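PDB 2CG4: regulatory protein ASNC from Escherichia coli, which activates transcription of asnA, regulates transcription of its own gene and represses gidA expression at a post-transcriptional level. Local coordinates for the interface of chains A and B and the interface of chains A and C. Coordinates in Å, arbitrary orientation; residue numbers count along the deposited sequence, not the author numbering. Chains: chain A/B/C, Regulatory protein ASNC.

Contacts 1 and 2 are neighbouring stretches of one two-fold interface between chains A and B, their C-alpha centres about 13 Å apart. Strand 52-59 serves both: it pairs antiparallel with its copy, and Ile57 is used from chain B in contact 1 and from chain A in contact 2. Together they tie the DNA-binding halves of a dimer to each other. Contact 3 joins chain A to chain C, about 38 Å from contact 1 and 43 Å from contact 2 between the same kind of centres. It lies among the ligand-binding domains, where dimers meet in the deposited octamer.

Contact 1: the interface of chains A and B. Residues chain A 14, 18, 51-52, 150, 152; chain B 57, 59, 64.
B:Ile57, B:Val59 and B:Leu64 press into a greasy groove of chain A, and apolar packing makes up most of this patch. B:Ile57 leads with its CD1 methyl, which sits 3.5 Å from CG1 of A:Ile52. The same methyl meets CD2 of A:Leu14 at 3.6 Å, the two side chains crossing at about a right angle. Further back, CG1 of B:Ile57 meets CG of A:Met18, the two side chains crossing at a slant. A chi1 of 75° puts this CG1 between the backbone N and the carbonyl carbon, the crowded rotamer, and sends CD1 in between helix and strand.

B:Val59 is held by both its branches. CG2 faces the sulfur SD of A:Met18 at 3.8 Å, and CG1 touches CD1 of A:Ile150. That A:Ile150 methyl also meets CD1 of B:Leu64, 3.8 Å away, so it bridges two chain B side chains. CG2 of A:Ile51 approaches CG of B:Leu64 crosswise at 4.1 Å, while the ring of A:Pro152 adds a looser contact.

Backbone pairing supplies the other kind of link: A:Ile52 and B:Val59 form an antiparallel beta bridge, with the carbonyl of A:Ile51 close against B:Val59.

In the fold, helix 8-19 of the helix-turn-helix domain, the start of strand 52-59 and the C-terminal tail of chain A converge here on the partner's strand 52-59 and short 3-10 helix 62-64, giving the dimer an intertwined apolar seam.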
# COMPACT_ATOMS: atom_id res chain seq x y z
N LEU A 14 -2.26 -42.75 -12.46
CA LEU A 14 -2.73 -41.36 -12.46
C LEU A 14 -2.08 -40.53 -13.57
O LEU A 14 -2.76 -39.84 -14.30
CB LEU A 14 -2.52 -40.71 -11.10
CG LEU A 14 -3.53 -41.04 -10.00
CD1 LEU A 14 -3.37 -40.11 -8.82
CD2 LEU A 14 -4.96 -41.00 -10.53
N MET A 18 -4.33 -39.13 -16.51
CA MET A 18 -4.42 -37.69 -16.39
C MET A 18 -4.12 -37.05 -17.74
O MET A 18 -4.63 -35.97 -18.04
CB MET A 18 -3.49 -37.17 -15.29
CG MET A 18 -4.21 -36.96 -13.96
SD MET A 18 -3.14 -36.51 -12.58
CE MET A 18 -1.55 -36.33 -13.40
N ILE A 51 -9.74 -39.09 -4.59
CA ILE A 51 -8.55 -38.64 -5.31
C ILE A 51 -8.88 -38.37 -6.78
O ILE A 51 -8.64 -37.27 -7.30
CB ILE A 51 -7.41 -39.69 -5.24
CG1 ILE A 51 -6.70 -39.63 -3.89
CG2 ILE A 51 -6.41 -39.48 -6.36
CD1 ILE A 51 -6.11 -40.96 -3.45
N ILE A 52 -9.43 -39.38 -7.44
CA ILE A 52 -9.98 -39.25 -8.78
C ILE A 52 -11.42 -38.76 -8.68
O ILE A 52 -12.26 -39.45 -8.10
CB ILE A 52 -9.93 -40.60 -9.53
CG1 ILE A 52 -8.48 -41.06 -9.69
CG2 ILE A 52 -10.65 -40.52 -10.87
CD1 ILE A 52 -8.31 -42.27 -10.60
N ILE A 150 -0.99 -30.26 -10.75
CA ILE A 150 -0.07 -31.00 -9.88
C ILE A 150 0.42 -32.27 -10.56
O ILE A 150 -0.34 -32.95 -11.25
CB ILE A 150 -0.71 -31.38 -8.52
CG1 ILE A 150 -1.92 -32.30 -8.73
CG2 ILE A 150 -1.09 -30.12 -7.74
CD1 ILE A 150 -2.36 -32.99 -7.47
N PRO A 152 1.46 -35.70 -9.54
CA PRO A 152 1.36 -36.43 -8.27
C PRO A 152 2.57 -37.34 -7.99
O PRO A 152 2.94 -38.15 -8.84
CB PRO A 152 0.10 -37.29 -8.45
CG PRO A 152 -0.12 -37.35 -9.94
CD PRO A 152 0.35 -36.02 -10.45
N ILE B 57 -8.92 -37.58 -16.61
CA ILE B 57 -9.49 -37.68 -15.27
C ILE B 57 -9.08 -36.46 -14.47
O ILE B 57 -7.95 -35.97 -14.60
CB ILE B 57 -9.08 -38.98 -14.50
CG1 ILE B 57 -7.64 -38.89 -14.00
CG2 ILE B 57 -9.30 -40.23 -15.36
CD1 ILE B 57 -7.47 -39.34 -12.57
N VAL B 59 -8.32 -34.76 -10.76
CA VAL B 59 -7.68 -35.24 -9.55
C VAL B 59 -7.87 -34.17 -8.48
O VAL B 59 -7.92 -32.98 -8.78
CB VAL B 59 -6.18 -35.52 -9.81
CG1 VAL B 59 -5.33 -35.01 -8.66
CG2 VAL B 59 -5.94 -37.00 -10.05
N LEU B 64 -4.60 -35.85 -2.28
CA LEU B 64 -3.24 -36.32 -2.52
C LEU B 64 -2.26 -35.62 -1.58
O LEU B 64 -1.04 -35.75 -1.74
CB LEU B 64 -2.84 -36.09 -3.98
CG LEU B 64 -3.42 -37.07 -5.01
CD1 LEU B 64 -3.43 -36.43 -6.38
CD2 LEU B 64 -2.62 -38.37 -5.04

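Contact 2: the interface of chains A and B. Residues chain A 21-22, 56-57; chain B 21, 54-55.
A:Arg22 reaches B:Ala21 because its chain starts with CG anti to the carbonyl carbon, chi1 -73°, and then runs out straight from CG to NE. The extended arm carries the guanidinium past the CB methyl of B:Ala55, which sits off one face near the NH1 end, to the backbone beyond. There NH2 donates to the carbonyl O of B:Ala21 at 2.7 Å. This bond is short but strongly bent, 119° at the hydrogen, and the acceptor lies out of the guanidinium plane, so its directionality is poor. On the way NH1 comes within 3.2 Å of the CB methyl of B:Ala55, with CZ further back at 3.9 Å.

The main chain beside the arginine makes a straighter link. The backbone N of A:Ala21 donates to O of B:Ala55 at 2.8 Å, nearly linear at 175°. B:Ala55 is thus gripped through its carbonyl and touched on its methyl by NH1, while its backbone forms an antiparallel beta bridge with A:Ile57.

These pairings join the turn between helices 8-19 and 25-32, just ahead of the first helix of the predicted helix-turn-helix motif, to the partner's strand 52-59 and its equivalent turn. The arrangement would tend to fix how the two DNA-binding domains sit relative to each other, with the twin contacts repeating it around the two-fold.

On the far side of this patch, the CB methyl of B:Ala21 rests 3.7 Å from CA of A:Arg56.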
# COMPACT_ATOMS: atom_id res chain seq x y z
N ALA A 21 -7.88 -40.01 -20.46
CA ALA A 21 -8.83 -40.82 -19.70
C ALA A 21 -9.12 -42.15 -20.38
O ALA A 21 -9.62 -43.08 -19.74
CB ALA A 21 -10.12 -40.04 -19.47
N ARG A 22 -8.81 -42.24 -21.67
CA ARG A 22 -9.27 -43.35 -22.49
C ARG A 22 -8.17 -44.36 -22.80
O ARG A 22 -8.40 -45.35 -23.50
CB ARG A 22 -9.88 -42.82 -23.79
CG ARG A 22 -11.23 -42.16 -23.60
CD ARG A 22 -11.79 -41.67 -24.91
NE ARG A 22 -13.07 -40.99 -24.70
CZ ARG A 22 -13.25 -39.68 -24.86
NH1 ARG A 22 -12.25 -38.91 -25.25
NH2 ARG A 22 -14.45 -39.16 -24.64
N ARG A 56 -13.50 -36.19 -17.59
CA ARG A 56 -14.19 -35.11 -18.29
C ARG A 56 -13.35 -34.62 -19.46
O ARG A 56 -12.13 -34.75 -19.44
CB ARG A 56 -14.48 -33.96 -17.32
CG ARG A 56 -14.94 -34.41 -15.94
CD ARG A 56 -15.25 -33.23 -15.04
NE ARG A 56 -16.06 -33.61 -13.88
CZ ARG A 56 -15.56 -34.13 -12.76
NH1 ARG A 56 -14.26 -34.35 -12.66
NH2 ARG A 56 -16.36 -34.45 -11.76
N ILE A 57 -13.99 -34.07 -20.49
CA ILE A 57 -13.24 -33.34 -21.51
C ILE A 57 -12.77 -32.02 -20.93
O ILE A 57 -13.52 -31.34 -20.22
CB ILE A 57 -14.03 -33.08 -22.83
CG1 ILE A 57 -15.22 -32.15 -22.58
CG2 ILE A 57 -14.46 -34.39 -23.49
CD1 ILE A 57 -15.48 -31.17 -23.71
N ALA B 21 -16.73 -37.55 -19.62
CA ALA B 21 -16.07 -37.73 -20.90
C ALA B 21 -16.58 -38.98 -21.61
O ALA B 21 -16.37 -39.16 -22.81
CB ALA B 21 -14.56 -37.80 -20.72
N GLY B 54 -8.74 -32.13 -24.61
CA GLY B 54 -8.50 -33.50 -24.19
C GLY B 54 -9.63 -34.10 -23.38
O GLY B 54 -10.57 -33.41 -22.98
N ALA B 55 -9.53 -35.40 -23.15
CA ALA B 55 -10.35 -36.06 -22.14
C ALA B 55 -9.41 -36.63 -21.11
O ALA B 55 -8.58 -37.47 -21.42
CB ALA B 55 -11.19 -37.17 -22.76

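Contact 3: the interface of chains A and C. Residues chain A 76-77, 134; chain C 77, 134.
A:Gln134 and C:Gln134 bring their side-chain amides together, and this polar encounter dominates the patch. NE2 of A:Gln134 stands 3.0 Å from OE1 of C:Gln134, close enough for donor and acceptor, yet the N-H points away and no hydrogen bond is formed as modelled. The two amide planes are nearly coplanar, 14° apart, although the side chains themselves cross at about a right angle. In both copies chi1 is 123°, which nearly eclipses CG with the carbonyl carbon; this unfavourable torsion, with an extended chain beyond CG, carries the amide to its neighbour.

Looser contacts surround the pair. The carbonyl O of A:Lys77 faces CB of C:Gln134 at 4.0 Å. The same oxygen lies 4.2 Å from CE of C:Lys77, near the end of that extended chain. Little surface is buried, 85 Å² in all, so the patch is a light touch between the two chains.

Gln134 lies near the start of strand 133-140, and Lys77 follows strand 68-76, both in the ligand-binding domain. Here strand ends of two dimers approach each other within the octameric assembly, typical of the Lrp/AsnC family.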
# COMPACT_ATOMS: atom_id res chain seq x y z
N LEU A 76 -14.55 -6.68 2.25
CA LEU A 76 -15.87 -6.66 2.86
C LEU A 76 -15.93 -5.55 3.90
O LEU A 76 -14.88 -5.09 4.38
CB LEU A 76 -16.14 -8.00 3.54
CG LEU A 76 -16.22 -9.24 2.66
CD1 LEU A 76 -16.45 -10.45 3.53
CD2 LEU A 76 -17.31 -9.10 1.63
N LYS A 77 -17.14 -5.14 4.26
CA LYS A 77 -17.31 -4.00 5.15
C LYS A 77 -16.92 -4.42 6.54
O LYS A 77 -16.47 -3.60 7.35
CB LYS A 77 -18.76 -3.51 5.13
CG LYS A 77 -19.11 -2.68 3.90
CD LYS A 77 -20.60 -2.65 3.68
CE LYS A 77 -20.94 -1.88 2.43
NZ LYS A 77 -22.40 -1.96 2.14
N GLN A 134 -17.43 -3.83 0.24
CA GLN A 134 -17.05 -2.42 0.32
C GLN A 134 -16.27 -2.01 -0.92
O GLN A 134 -16.56 -0.97 -1.52
CB GLN A 134 -16.26 -2.13 1.60
CG GLN A 134 -14.90 -1.53 1.37
CD GLN A 134 -14.40 -0.69 2.53
OE1 GLN A 134 -14.19 0.52 2.37
NE2 GLN A 134 -14.20 -1.31 3.70
N LYS C 77 -13.11 -1.25 12.84
CA LYS C 77 -14.03 -0.45 12.05
C LYS C 77 -13.88 0.99 12.45
O LYS C 77 -14.09 1.91 11.66
CB LYS C 77 -15.47 -0.91 12.26
CG LYS C 77 -15.83 -2.18 11.50
CD LYS C 77 -17.03 -2.84 12.11
CE LYS C 77 -17.35 -4.13 11.39
NZ LYS C 77 -18.46 -4.86 12.07
N GLN C 134 -12.90 -5.16 11.21
CA GLN C 134 -13.26 -4.95 9.81
C GLN C 134 -12.47 -5.89 8.91
O GLN C 134 -13.04 -6.54 8.03
CB GLN C 134 -13.09 -3.49 9.40
CG GLN C 134 -12.16 -3.29 8.22
CD GLN C 134 -12.45 -2.02 7.43
OE1 GLN C 134 -12.80 -2.10 6.25
NE2 GLN C 134 -12.30 -0.85 8.07